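Local atomic coordinates of YCAC GENE product (Escherichia coli, PDB entry 1YAC), a protein that is probably a hydrolase of still unknown specificity, related to isochorismatase-like enzymes and assembled as an octamer. Residues 15-21 / 53-59; 27-31 / 142-148; 165-170 / 186-191. All coordinates share one frame. Residues are numbered along the deposited sequence.

Interaction 1: residues 15-21 / 53-59; sequences VLLVDHQ and PTILTTS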
ATOM      1  N   VAL A  15      -8.729  29.335  16.399  1.00  9.46           N
ATOM      2  CA  VAL A  15      -7.980  28.501  15.469  1.00  9.12           C
ATOM      3  C   VAL A  15      -6.531  28.960  15.415  1.00  9.13           C
ATOM      4  O   VAL A  15      -6.274  30.159  15.277  1.00  9.71           O
ATOM      5  CB  VAL A  15      -8.605  28.572  14.054  1.00  8.24           C
ATOM      6  CG1 VAL A  15      -7.768  27.765  13.042  1.00  7.51           C
ATOM      7  CG2 VAL A  15     -10.023  28.041  14.091  1.00  6.77           C
ATOM      8  N   LEU A  16      -5.594  28.025  15.579  1.00  8.33           N
ATOM      9  CA  LEU A  16      -4.164  28.347  15.515  1.00  9.10           C
ATOM     10  C   LEU A  16      -3.585  27.667  14.284  1.00  8.92           C
ATOM     11  O   LEU A  16      -3.603  26.436  14.191  1.00  8.00           O
ATOM     12  CB  LEU A  16      -3.405  27.843  16.756  1.00 10.39           C
ATOM     13  CG  LEU A  16      -3.951  28.050  18.175  1.00 13.86           C
ATOM     14  CD1 LEU A  16      -2.878  27.676  19.197  1.00 11.04           C
ATOM     15  CD2 LEU A  16      -4.432  29.465  18.387  1.00 14.17           C
ATOM     16  N   LEU A  17      -3.104  28.465  13.331  1.00  9.08           N
ATOM     17  CA  LEU A  17      -2.514  27.939  12.101  1.00  8.33           C
ATOM     18  C   LEU A  17      -1.010  28.158  12.223  1.00  8.93           C
ATOM     19  O   LEU A  17      -0.513  29.278  12.069  1.00  9.09           O
ATOM     20  CB  LEU A  17      -3.104  28.650  10.884  1.00  8.53           C
ATOM     21  CG  LEU A  17      -4.632  28.539  10.769  1.00  9.60           C
ATOM     22  CD1 LEU A  17      -5.110  29.234   9.493  1.00  9.26           C
ATOM     23  CD2 LEU A  17      -5.053  27.059  10.757  1.00  9.14           C
ATOM     24  N   VAL A  18      -0.292  27.065  12.459  1.00  8.73           N
ATOM     25  CA  VAL A  18       1.140  27.109  12.704  1.00  8.12           C
ATOM     26  C   VAL A  18       2.089  26.644  11.599  1.00  9.79           C
ATOM     27  O   VAL A  18       2.148  25.457  11.264  1.00  8.78           O
ATOM     28  CB  VAL A  18       1.471  26.289  13.995  1.00  9.64           C
ATOM     29  CG1 VAL A  18       2.898  26.586  14.483  1.00 10.04           C
ATOM     30  CG2 VAL A  18       0.440  26.572  15.101  1.00  9.65           C
ATOM     31  N   ASP A  19       2.841  27.600  11.062  1.00  8.82           N
ATOM     32  CA  ASP A  19       3.875  27.345  10.067  1.00 10.34           C
ATOM     33  C   ASP A  19       3.521  26.664   8.738  1.00 10.41           C
ATOM     34  O   ASP A  19       4.284  25.833   8.236  1.00 10.49           O
ATOM     35  CB  ASP A  19       5.050  26.610  10.726  1.00 10.32           C
ATOM     36  CG  ASP A  19       5.549  27.302  11.987  1.00 14.29           C
ATOM     37  OD1 ASP A  19       5.168  28.460  12.254  1.00 13.74           O
ATOM     38  OD2 ASP A  19       6.317  26.670  12.736  1.00 16.72           O
ATOM     39  N   HIS A  20       2.356  26.983   8.186  1.00 10.14           N
ATOM     40  CA  HIS A  20       1.977  26.445   6.882  1.00 10.00           C
ATOM     41  C   HIS A  20       2.735  27.356   5.906  1.00  9.62           C
ATOM     42  O   HIS A  20       2.155  28.261   5.285  1.00  8.81           O
ATOM     43  CB  HIS A  20       0.460  26.560   6.651  1.00  9.04           C
ATOM     44  CG  HIS A  20      -0.363  25.602   7.464  1.00 10.66           C
ATOM     45  ND1 HIS A  20      -1.022  25.976   8.620  1.00  9.29           N
ATOM     46  CD2 HIS A  20      -0.692  24.303   7.250  1.00  9.67           C
ATOM     47  CE1 HIS A  20      -1.720  24.956   9.077  1.00 10.96           C
ATOM     48  NE2 HIS A  20      -1.539  23.925   8.268  1.00 10.22           N
ATOM     49  N   GLN A  21       4.044  27.146   5.825  1.00  9.41           N
ATOM     50  CA  GLN A  21       4.910  27.958   4.976  1.00  9.08           C
ATOM     51  C   GLN A  21       5.293  27.271   3.664  1.00  9.47           C
ATOM     52  O   GLN A  21       5.406  26.047   3.611  1.00  9.31           O
ATOM     53  CB  GLN A  21       6.142  28.378   5.777  1.00  9.50           C
ATOM     54  CG  GLN A  21       5.783  29.311   6.939  1.00 10.58           C
ATOM     55  CD  GLN A  21       6.862  29.376   7.999  1.00 13.87           C
ATOM     56  OE1 GLN A  21       6.595  28.920   9.132  1.00 11.90           O
ATOM     57  NE2 GLN A  21       7.979  29.873   7.709  1.00 15.68           N
ATOM     58  N   PRO A  53     -11.876  33.442  16.129  1.00  9.84           N
ATOM     59  CA  PRO A  53     -10.645  34.234  16.263  1.00  9.50           C
ATOM     60  C   PRO A  53      -9.530  33.323  15.777  1.00 10.15           C
ATOM     61  O   PRO A  53      -9.426  32.175  16.235  1.00 10.46           O
ATOM     62  CB  PRO A  53     -10.553  34.450  17.778  1.00  9.65           C
ATOM     63  CG  PRO A  53     -11.991  34.603  18.157  1.00  9.19           C
ATOM     64  CD  PRO A  53     -12.642  33.442  17.388  1.00  9.00           C
ATOM     65  N   THR A  54      -8.711  33.822  14.859  1.00  9.08           N
ATOM     66  CA  THR A  54      -7.637  33.024  14.265  1.00  9.72           C
ATOM     67  C   THR A  54      -6.263  33.654  14.470  1.00  9.27           C
ATOM     68  O   THR A  54      -6.111  34.877  14.419  1.00 11.18           O
ATOM     69  CB  THR A  54      -7.931  32.814  12.753  1.00  8.77           C
ATOM     70  OG1 THR A  54      -9.189  32.142  12.617  1.00  9.02           O
ATOM     71  CG2 THR A  54      -6.836  31.987  12.067  1.00  8.71           C
ATOM     72  N   ILE A  55      -5.281  32.808  14.757  1.00 10.12           N
ATOM     73  CA  ILE A  55      -3.909  33.238  14.989  1.00 10.56           C
ATOM     74  C   ILE A  55      -2.956  32.564  13.998  1.00 10.56           C
ATOM     75  O   ILE A  55      -2.956  31.341  13.855  1.00  9.88           O
ATOM     76  CB  ILE A  55      -3.494  32.903  16.426  1.00 11.41           C
ATOM     77  CG1 ILE A  55      -4.358  33.719  17.393  1.00 14.49           C
ATOM     78  CG2 ILE A  55      -2.027  33.229  16.671  1.00 10.52           C
ATOM     79  CD1 ILE A  55      -4.292  33.217  18.783  1.00 18.74           C
ATOM     80  N   LEU A  56      -2.201  33.378  13.273  1.00 10.01           N
ATOM     81  CA  LEU A  56      -1.229  32.890  12.302  1.00 10.15           C
ATOM     82  C   LEU A  56       0.171  33.050  12.887  1.00  9.88           C
ATOM     83  O   LEU A  56       0.460  34.031  13.578  1.00  9.71           O
ATOM     84  CB  LEU A  56      -1.304  33.711  11.014  1.00  9.96           C
ATOM     85  CG  LEU A  56      -2.657  33.879  10.331  1.00 12.19           C
ATOM     86  CD1 LEU A  56      -2.471  34.823   9.145  1.00 10.37           C
ATOM     87  CD2 LEU A  56      -3.224  32.538   9.884  1.00 11.17           C
ATOM     88  N   THR A  57       1.044  32.083  12.631  1.00  9.55           N
ATOM     89  CA  THR A  57       2.409  32.178  13.126  1.00  9.54           C
ATOM     90  C   THR A  57       3.328  31.457  12.159  1.00 10.38           C
ATOM     91  O   THR A  57       2.894  30.547  11.453  1.00  9.85           O
ATOM     92  CB  THR A  57       2.557  31.631  14.581  1.00  9.38           C
ATOM     93  OG1 THR A  57       3.894  31.869  15.059  1.00  8.83           O
ATOM     94  CG2 THR A  57       2.243  30.137  14.648  1.00  8.62           C
ATOM     95  N   THR A  58       4.564  31.928  12.059  1.00 11.01           N
ATOM     96  CA  THR A  58       5.542  31.331  11.157  1.00 12.20           C
ATOM     97  C   THR A  58       6.873  31.214  11.867  1.00 14.76           C
ATOM     98  O   THR A  58       7.133  31.908  12.854  1.00 13.89           O
ATOM     99  CB  THR A  58       5.743  32.172   9.886  1.00 11.85           C
ATOM    100  OG1 THR A  58       6.228  33.466  10.256  1.00 12.69           O
ATOM    101  CG2 THR A  58       4.433  32.311   9.103  1.00 10.62           C
ATOM    102  N   SER A  59       7.722  30.343  11.345  1.00 15.84           N
ATOM    103  CA  SER A  59       9.036  30.104  11.914  1.00 17.94           C
ATOM    104  C   SER A  59      10.100  30.471  10.893  1.00 19.16           C
ATOM    105  O   SER A  59      10.104  29.931   9.778  1.00 17.04           O
ATOM    106  CB  SER A  59       9.167  28.619  12.277  1.00 18.30           C
ATOM    107  OG  SER A  59      10.488  28.310  12.665  1.00 20.91           O
TER

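Interaction 2: residues 27-31 / 142-148; sequences LVRDI and TFNEITR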
ATOM      1  N   LEU A  27       8.277  19.588   2.751  1.00  9.89           N
ATOM      2  CA  LEU A  27       8.648  18.514   3.673  1.00  9.71           C
ATOM      3  C   LEU A  27       7.464  17.568   3.954  1.00  8.99           C
ATOM      4  O   LEU A  27       7.648  16.439   4.422  1.00  8.00           O
ATOM      5  CB  LEU A  27       9.153  19.094   5.001  1.00 11.39           C
ATOM      6  CG  LEU A  27      10.393  19.989   4.946  1.00 15.28           C
ATOM      7  CD1 LEU A  27      10.766  20.411   6.360  1.00 17.36           C
ATOM      8  CD2 LEU A  27      11.550  19.270   4.304  1.00 17.98           C
ATOM      9  N   VAL A  28       6.254  18.046   3.689  1.00  7.21           N
ATOM     10  CA  VAL A  28       5.054  17.260   3.918  1.00  6.92           C
ATOM     11  C   VAL A  28       4.914  16.168   2.858  1.00  7.00           C
ATOM     12  O   VAL A  28       4.693  16.448   1.681  1.00  7.49           O
ATOM     13  CB  VAL A  28       3.786  18.156   3.931  1.00  6.11           C
ATOM     14  CG1 VAL A  28       2.522  17.306   4.114  1.00  6.36           C
ATOM     15  CG2 VAL A  28       3.899  19.206   5.035  1.00  6.23           C
ATOM     16  N   ARG A  29       5.077  14.919   3.284  1.00  7.83           N
ATOM     17  CA  ARG A  29       4.957  13.790   2.366  1.00  7.35           C
ATOM     18  C   ARG A  29       4.038  12.712   2.911  1.00  9.01           C
ATOM     19  O   ARG A  29       3.839  11.682   2.241  1.00  9.69           O
ATOM     20  CB  ARG A  29       6.334  13.190   2.049  1.00  6.77           C
ATOM     21  CG  ARG A  29       7.254  14.113   1.253  1.00  6.10           C
ATOM     22  CD  ARG A  29       8.621  13.475   0.999  1.00  7.37           C
ATOM     23  NE  ARG A  29       9.458  14.331   0.159  1.00  8.22           N
ATOM     24  CZ  ARG A  29       9.420  14.358  -1.176  1.00 10.80           C
ATOM     25  NH1 ARG A  29       8.580  13.562  -1.852  1.00  8.83           N
ATOM     26  NH2 ARG A  29      10.203  15.213  -1.840  1.00 10.28           N
ATOM     27  N   ASP A  30       3.468  12.922   4.105  1.00  6.73           N
ATOM     28  CA  ASP A  30       2.573  11.900   4.654  1.00  6.55           C
ATOM     29  C   ASP A  30       1.151  12.064   4.094  1.00  7.15           C
ATOM     30  O   ASP A  30       0.334  11.147   4.158  1.00  7.57           O
ATOM     31  CB  ASP A  30       2.598  11.864   6.197  1.00  5.99           C
ATOM     32  CG  ASP A  30       1.863  13.024   6.821  1.00  6.92           C
ATOM     33  OD1 ASP A  30       2.047  14.149   6.331  1.00  6.97           O
ATOM     34  OD2 ASP A  30       1.079  12.812   7.788  1.00  5.87           O
ATOM     35  N   ILE A  31       0.856  13.238   3.553  1.00  5.07           N
ATOM     36  CA  ILE A  31      -0.439  13.500   2.938  1.00  6.31           C
ATOM     37  C   ILE A  31      -0.080  14.108   1.577  1.00  7.41           C
ATOM     38  O   ILE A  31       0.674  15.084   1.534  1.00  7.68           O
ATOM     39  CB  ILE A  31      -1.278  14.527   3.748  1.00  6.19           C
ATOM     40  CG1 ILE A  31      -1.611  13.969   5.137  1.00  7.18           C
ATOM     41  CG2 ILE A  31      -2.578  14.846   2.995  1.00  7.72           C
ATOM     42  CD1 ILE A  31      -2.374  14.949   6.012  1.00  6.61           C
ATOM     43  N   THR A 142       3.521  16.121   7.784  1.00  5.36           N
ATOM     44  CA  THR A 142       4.846  15.759   8.248  1.00  5.83           C
ATOM     45  C   THR A 142       5.555  14.866   7.238  1.00  7.08           C
ATOM     46  O   THR A 142       5.040  14.632   6.132  1.00  7.21           O
ATOM     47  CB  THR A 142       4.772  15.098   9.655  1.00  5.27           C
ATOM     48  OG1 THR A 142       6.091  14.767  10.113  1.00  6.34           O
ATOM     49  CG2 THR A 142       3.883  13.850   9.624  1.00  6.27           C
ATOM     50  N   PHE A 143       6.736  14.381   7.620  1.00  6.90           N
ATOM     51  CA  PHE A 143       7.569  13.548   6.757  1.00  7.53           C
ATOM     52  C   PHE A 143       6.938  12.246   6.252  1.00  7.48           C
ATOM     53  O   PHE A 143       6.935  11.982   5.051  1.00  6.73           O
ATOM     54  CB  PHE A 143       8.893  13.208   7.468  1.00  6.63           C
ATOM     55  CG  PHE A 143       9.641  14.411   7.971  1.00  8.03           C
ATOM     56  CD1 PHE A 143      10.475  15.145   7.121  1.00  7.23           C
ATOM     57  CD2 PHE A 143       9.489  14.838   9.293  1.00  7.50           C
ATOM     58  CE1 PHE A 143      11.139  16.288   7.576  1.00  7.64           C
ATOM     59  CE2 PHE A 143      10.146  15.982   9.761  1.00  7.40           C
ATOM     60  CZ  PHE A 143      10.970  16.707   8.903  1.00  9.18           C
ATOM     61  N   ASN A 144       6.362  11.460   7.158  1.00  6.49           N
ATOM     62  CA  ASN A 144       5.814  10.168   6.787  1.00  7.10           C
ATOM     63  C   ASN A 144       4.837   9.681   7.853  1.00  6.99           C
ATOM     64  O   ASN A 144       4.594  10.381   8.834  1.00  6.46           O
ATOM     65  CB  ASN A 144       6.965   9.155   6.587  1.00  7.02           C
ATOM     66  CG  ASN A 144       7.894   9.072   7.796  1.00  6.04           C
ATOM     67  OD1 ASN A 144       7.473   8.666   8.873  1.00  6.42           O
ATOM     68  ND2 ASN A 144       9.163   9.478   7.620  1.00  7.19           N
ATOM     69  N   GLU A 145       4.274   8.488   7.647  1.00  7.40           N
ATOM     70  CA  GLU A 145       3.297   7.923   8.573  1.00  8.42           C
ATOM     71  C   GLU A 145       3.836   7.628   9.958  1.00  7.82           C
ATOM     72  O   GLU A 145       3.090   7.709  10.940  1.00  8.33           O
ATOM     73  CB  GLU A 145       2.580   6.711   7.960  1.00 10.05           C
ATOM     74  CG  GLU A 145       1.632   7.131   6.827  1.00 16.34           C
ATOM     75  CD  GLU A 145       0.849   5.972   6.207  1.00 23.46           C
ATOM     76  OE1 GLU A 145       0.806   4.872   6.802  1.00 26.25           O
ATOM     77  OE2 GLU A 145       0.266   6.165   5.115  1.00 24.38           O
ATOM     78  N   ILE A 146       5.115   7.285  10.051  1.00  7.97           N
ATOM     79  CA  ILE A 146       5.712   7.030  11.360  1.00  8.36           C
ATOM     80  C   ILE A 146       5.821   8.328  12.176  1.00  7.97           C
ATOM     81  O   ILE A 146       5.434   8.356  13.341  1.00  7.51           O
ATOM     82  CB  ILE A 146       7.102   6.377  11.248  1.00  8.98           C
ATOM     83  CG1 ILE A 146       6.957   4.955  10.698  1.00 11.03           C
ATOM     84  CG2 ILE A 146       7.804   6.368  12.611  1.00  7.68           C
ATOM     85  CD1 ILE A 146       8.279   4.214  10.514  1.00 12.88           C
ATOM     86  N   THR A 147       6.306   9.405  11.562  1.00  7.32           N
ATOM     87  CA  THR A 147       6.440  10.672  12.284  1.00  6.62           C
ATOM     88  C   THR A 147       5.053  11.179  12.655  1.00  7.66           C
ATOM     89  O   THR A 147       4.851  11.727  13.752  1.00  8.42           O
ATOM     90  CB  THR A 147       7.245  11.746  11.488  1.00  6.55           C
ATOM     91  OG1 THR A 147       6.606  12.029  10.232  1.00  6.88           O
ATOM     92  CG2 THR A 147       8.673  11.246  11.225  1.00  6.32           C
ATOM     93  N   ARG A 148       4.086  10.941  11.771  1.00  7.41           N
ATOM     94  CA  ARG A 148       2.710  11.344  12.029  1.00  8.01           C
ATOM     95  C   ARG A 148       2.080  10.540  13.176  1.00  8.06           C
ATOM     96  O   ARG A 148       1.637  11.114  14.167  1.00  7.96           O
ATOM     97  CB  ARG A 148       1.840  11.160  10.785  1.00  9.51           C
ATOM     98  CG  ARG A 148       0.365  11.501  11.039  1.00 12.16           C
ATOM     99  CD  ARG A 148      -0.498  11.356   9.809  1.00 18.11           C
ATOM    100  NE  ARG A 148      -0.783   9.969   9.479  1.00 19.97           N
ATOM    101  CZ  ARG A 148      -0.851   9.462   8.245  1.00 20.11           C
ATOM    102  NH1 ARG A 148      -0.632  10.197   7.166  1.00 20.80           N
ATOM    103  NH2 ARG A 148      -1.242   8.216   8.092  1.00 19.68           N
TER
HETATM  104  O   HOH W   1       6.353   9.678   3.131  1.00 25.00           O

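Interaction 3: residues 165-170 / 186-191; sequences WFGVAC and LFSNHI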
ATOM      1  N   TRP A 165     -10.863  18.160   9.421  1.00  7.40           N
ATOM      2  CA  TRP A 165     -11.616  19.364   9.087  1.00  7.07           C
ATOM      3  C   TRP A 165     -13.115  19.254   8.886  1.00  6.42           C
ATOM      4  O   TRP A 165     -13.856  20.095   9.386  1.00  7.28           O
ATOM      5  CB  TRP A 165     -10.936  20.195   7.969  1.00  7.12           C
ATOM      6  CG  TRP A 165     -11.219  19.749   6.570  1.00  7.33           C
ATOM      7  CD1 TRP A 165     -10.403  19.007   5.762  1.00  7.35           C
ATOM      8  CD2 TRP A 165     -12.414  20.003   5.819  1.00  7.32           C
ATOM      9  NE1 TRP A 165     -11.024  18.778   4.555  1.00  7.89           N
ATOM     10  CE2 TRP A 165     -12.259  19.377   4.564  1.00  8.31           C
ATOM     11  CE3 TRP A 165     -13.605  20.697   6.088  1.00  6.99           C
ATOM     12  CZ2 TRP A 165     -13.250  19.422   3.577  1.00  9.19           C
ATOM     13  CZ3 TRP A 165     -14.589  20.742   5.112  1.00  7.93           C
ATOM     14  CH2 TRP A 165     -14.407  20.107   3.870  1.00  9.17           C
ATOM     15  N   PHE A 166     -13.574  18.227   8.177  1.00  5.61           N
ATOM     16  CA  PHE A 166     -15.010  18.082   7.941  1.00  7.23           C
ATOM     17  C   PHE A 166     -15.718  17.842   9.278  1.00  7.47           C
ATOM     18  O   PHE A 166     -16.763  18.450   9.552  1.00  8.31           O
ATOM     19  CB  PHE A 166     -15.286  16.950   6.945  1.00  6.99           C
ATOM     20  CG  PHE A 166     -16.752  16.709   6.685  1.00  8.64           C
ATOM     21  CD1 PHE A 166     -17.450  17.491   5.767  1.00  9.76           C
ATOM     22  CD2 PHE A 166     -17.420  15.667   7.328  1.00  8.53           C
ATOM     23  CE1 PHE A 166     -18.791  17.234   5.487  1.00  8.10           C
ATOM     24  CE2 PHE A 166     -18.759  15.406   7.056  1.00  8.87           C
ATOM     25  CZ  PHE A 166     -19.441  16.192   6.132  1.00 10.17           C
ATOM     26  N   GLY A 167     -15.111  17.005  10.123  1.00  7.52           N
ATOM     27  CA  GLY A 167     -15.665  16.743  11.440  1.00  7.48           C
ATOM     28  C   GLY A 167     -15.719  18.024  12.268  1.00  8.16           C
ATOM     29  O   GLY A 167     -16.712  18.289  12.961  1.00  7.02           O
ATOM     30  N   VAL A 168     -14.647  18.818  12.199  1.00  8.23           N
ATOM     31  CA  VAL A 168     -14.554  20.104  12.911  1.00  8.38           C
ATOM     32  C   VAL A 168     -15.722  21.022  12.472  1.00  8.69           C
ATOM     33  O   VAL A 168     -16.452  21.567  13.307  1.00  8.75           O
ATOM     34  CB  VAL A 168     -13.173  20.817  12.614  1.00  7.50           C
ATOM     35  CG1 VAL A 168     -13.161  22.257  13.153  1.00  7.23           C
ATOM     36  CG2 VAL A 168     -12.009  20.023  13.232  1.00  6.63           C
ATOM     37  N   ALA A 169     -15.922  21.148  11.163  1.00  8.00           N
ATOM     38  CA  ALA A 169     -16.984  21.994  10.643  1.00  8.48           C
ATOM     39  C   ALA A 169     -18.362  21.540  11.133  1.00  9.48           C
ATOM     40  O   ALA A 169     -19.205  22.364  11.503  1.00 11.10           O
ATOM     41  CB  ALA A 169     -16.943  22.019   9.118  1.00  7.13           C
ATOM     42  N   CYS A 170     -18.588  20.231  11.129  1.00  9.30           N
ATOM     43  CA  CYS A 170     -19.872  19.673  11.547  1.00  9.66           C
ATOM     44  C   CYS A 170     -20.146  19.836  13.031  1.00 10.44           C
ATOM     45  O   CYS A 170     -21.299  20.045  13.444  1.00 10.76           O
ATOM     46  CB  CYS A 170     -19.969  18.197  11.161  1.00  9.29           C
ATOM     47  SG  CYS A 170     -20.194  17.898   9.394  1.00 10.58           S
ATOM     48  N   LEU A 186     -19.221  25.579   1.629  1.00 14.85           N
ATOM     49  CA  LEU A 186     -17.938  25.151   2.187  1.00 14.02           C
ATOM     50  C   LEU A 186     -17.662  23.708   1.758  1.00 12.47           C
ATOM     51  O   LEU A 186     -16.566  23.382   1.305  1.00 11.65           O
ATOM     52  CB  LEU A 186     -17.962  25.239   3.718  1.00 15.12           C
ATOM     53  CG  LEU A 186     -16.730  24.699   4.468  1.00 16.51           C
ATOM     54  CD1 LEU A 186     -15.575  25.683   4.330  1.00 14.74           C
ATOM     55  CD2 LEU A 186     -17.063  24.485   5.949  1.00 16.87           C
ATOM     56  N   PHE A 187     -18.670  22.855   1.884  1.00 11.34           N
ATOM     57  CA  PHE A 187     -18.527  21.450   1.517  1.00 11.43           C
ATOM     58  C   PHE A 187     -18.300  21.266   0.016  1.00 11.90           C
ATOM     59  O   PHE A 187     -17.406  20.526  -0.414  1.00 12.62           O
ATOM     60  CB  PHE A 187     -19.756  20.662   1.979  1.00 11.79           C
ATOM     61  CG  PHE A 187     -19.882  20.530   3.480  1.00 12.77           C
ATOM     62  CD1 PHE A 187     -18.853  20.942   4.334  1.00 13.02           C
ATOM     63  CD2 PHE A 187     -21.034  19.981   4.040  1.00 12.61           C
ATOM     64  CE1 PHE A 187     -18.970  20.810   5.719  1.00 13.89           C
ATOM     65  CE2 PHE A 187     -21.161  19.844   5.423  1.00 13.72           C
ATOM     66  CZ  PHE A 187     -20.124  20.261   6.266  1.00 13.20           C
ATOM     67  N   SER A 188     -19.101  21.952  -0.785  1.00 11.80           N
ATOM     68  CA  SER A 188     -18.981  21.860  -2.236  1.00 13.67           C
ATOM     69  C   SER A 188     -17.591  22.308  -2.727  1.00 13.12           C
ATOM     70  O   SER A 188     -17.016  21.698  -3.630  1.00 12.68           O
ATOM     71  CB  SER A 188     -20.085  22.704  -2.901  1.00 15.26           C
ATOM     72  OG  SER A 188     -20.006  22.639  -4.316  1.00 20.87           O
ATOM     73  N   ASN A 189     -17.052  23.349  -2.097  1.00 11.90           N
ATOM     74  CA  ASN A 189     -15.736  23.869  -2.467  1.00 11.21           C
ATOM     75  C   ASN A 189     -14.574  22.981  -2.059  1.00 11.29           C
ATOM     76  O   ASN A 189     -13.492  23.086  -2.630  1.00 10.08           O
ATOM     77  CB  ASN A 189     -15.505  25.252  -1.843  1.00 11.36           C
ATOM     78  CG  ASN A 189     -16.425  26.310  -2.427  1.00 15.05           C
ATOM     79  OD1 ASN A 189     -16.775  26.242  -3.600  1.00 17.59           O
ATOM     80  ND2 ASN A 189     -16.929  27.187  -1.592  1.00 16.01           N
ATOM     81  N   HIS A 190     -14.808  22.094  -1.086  1.00  8.96           N
ATOM     82  CA  HIS A 190     -13.745  21.242  -0.576  1.00  8.05           C
ATOM     83  C   HIS A 190     -13.935  19.726  -0.589  1.00  8.19           C
ATOM     84  O   HIS A 190     -13.074  18.989  -0.112  1.00  8.75           O
ATOM     85  CB  HIS A 190     -13.344  21.727   0.819  1.00  8.99           C
ATOM     86  CG  HIS A 190     -12.818  23.123   0.819  1.00  9.85           C
ATOM     87  ND1 HIS A 190     -11.599  23.462   0.268  1.00  9.35           N
ATOM     88  CD2 HIS A 190     -13.360  24.282   1.264  1.00  9.61           C
ATOM     89  CE1 HIS A 190     -11.406  24.766   0.388  1.00  9.89           C
ATOM     90  NE2 HIS A 190     -12.464  25.279   0.987  1.00  8.77           N
ATOM     91  N   ILE A 191     -15.038  19.267  -1.160  1.00  6.57           N
ATOM     92  CA  ILE A 191     -15.294  17.835  -1.247  1.00  7.14           C
ATOM     93  C   ILE A 191     -15.867  17.565  -2.644  1.00  7.15           C
ATOM     94  O   ILE A 191     -17.081  17.682  -2.856  1.00  8.19           O
ATOM     95  CB  ILE A 191     -16.317  17.373  -0.172  1.00  6.13           C
ATOM     96  CG1 ILE A 191     -15.896  17.870   1.214  1.00  6.91           C
ATOM     97  CG2 ILE A 191     -16.445  15.844  -0.183  1.00  6.73           C
ATOM     98  CD1 ILE A 191     -16.984  17.709   2.260  1.00  8.74           C
TER

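Interaction 1: residues 15-21 / 53-59
Two neighbouring parallel strands joined through a helix form a beta-alpha-beta unit, the repeating element of three-layer alpha-beta-alpha sandwiches, and residues 15-21 and 53-59 illustrate it inside the central sheet. The axes of strands 15-18 and 54-59 approach to 4.8 Å and diverge by only 13°, with helix 33-49 in the connection.

Backbone hydrogen bonds set the register. Odd-numbered residues of the first strand supply both groups: Val15 N donates to Pro53 O (2.9 Å), Val15 O accepts from Ile55 N (2.9 Å), Leu17 N donates to Ile55 O (2.9 Å), and Leu17 O accepts from Thr57 N at a longer 3.3 Å. Asp19 N to Thr57 O (3.0 Å) carries the pattern one step past the strand. The even residues Leu16 and Val18 hydrogen-bond instead to Ile109 and Ala111 of strand 107-112 and to Val113 just beyond it.

Apolar side chains divide between the faces. Leu17 CD1 meets Leu56 CD2 at 3.8 Å on the face covered by helix 33-49; Leu16 CD2 meets Ile55 CD1, also at 3.8 Å, beneath helix 94-102.

At the C-terminal ends Asp19 forms a salt bridge with Arg84. The Gln21 amide, whose NE2 also bonds to Gly66 O, imitates a strand backbone: OE1 accepts from Ser59 N at 2.9 Å and NE2 donates to Ser59 O at 3.0 Å.

Interaction 2: residues 27-31 / 142-148
One aspartate can tie a loop to the start of a helix when its carboxylate serves a backbone amide and a distant side chain together. Asp30 does so here, between the loop segment 27-31 and residues 142-148. Its CA-to-CB bond points toward the other segment and chi1 is p (74°), which lets OD1 accept from Thr142 N at 2.9 Å while OD2 forms a salt bridge with Arg148 NH1 at 3.2 Å. Arg148 makes the reach with chi1 and chi2 both t and a turn to p at chi3, bringing the edge of its guanidinium to the carboxylate; a long salt bridge from Arg148 NH2 to Glu145 OE2 (3.9 Å) extends the network.

The backbone answers in the other direction. Thr142 O accepts from both Arg29 N (2.9 Å) and Asp30 N (3.1 Å), and a water donates to Phe143 O at 3.1 Å and, weakly, to Arg29 O at 3.3 Å. Asn144, with chi1 p (54°), is the N-cap of the following helix: its OD1 accepts from Thr147 N at 3.0 Å.

Phe143 starts away from the loop, yet chi1 m swings its ring back, so that CE1 lies 4.3 Å from Leu27 CB. Arg29, extended at chi2 and chi3, leads away to a salt bridge with Asp193 of a second subunit. The contact thus joins the loop between strand 13-18 and helix 33-49 to the N-terminus of helix 145-158, with helix 115-128 flanking Thr142 and Phe143 and helix 33-49 touching Val28 and Ile31.

Interaction 3: residues 165-170 / 186-191
An antiparallel helix pair need not pack closely: large side chains can fill a wide gap. The segments 165-170 and 186-190 of two helices run at 173° with their axes no nearer than 12.0 Å, and an aromatic cluster occupies the space. Phe187 lies at its middle. Phe166 CE1 sits over one face of the Phe187 ring, 3.4 Å from Phe187 CZ, with the two planes oblique at 44°; Ala169 CB meets the edge of that ring at Phe187 CE1 (4.1 Å), and Cys170 SG comes within 3.9 Å of Phe187 CZ in an oblique sulfur-aromatic contact. Trp165 packs beside it. The edge of His190 points to the face of the six-membered ring of Trp165 in a T-shaped pair, centroids 5.9 Å apart, while Trp165 CH2 touches Ile191 CG1 at 3.8 Å and Phe166 CD1 reaches Ile191 CD1 at 3.5 Å.

The polar edges of the cluster turn to helix 33-49, where Trp165 NE1 bonds to Asn39 and His190 NE2 to Asp45. Phe166 also meets Phe143 of a neighbouring subunit edge-to-face. The union is therefore apolar and aromatic, held by van der Waals contact and ring-ring interactions, with directional polar bonding left to outside partners.

How the interactions relate
Chemistry follows position in this chain. Interaction 1, its centre about 8 Å from the centre of the chain, is deep core and relies on the regular backbone ladder of a parallel sheet. Interaction 3, centred about 12 Å from that point, is also buried but joins helices through aromatic side chains. Interaction 2, centred about 16 Å from it and only partly buried, uses a salt bridge, hydrogen bonds to backbone and a water. Helix 33-49 relates all three: it connects the strands of interaction 1, follows loop 27-31 and, through Asn39 and Asp45, hydrogen-bonds to Trp165 and His190 of interaction 3. Interactions 2 and 3 do not touch within the chain, yet meet across the octamer, where Phe143 packs against Phe166 of another subunit.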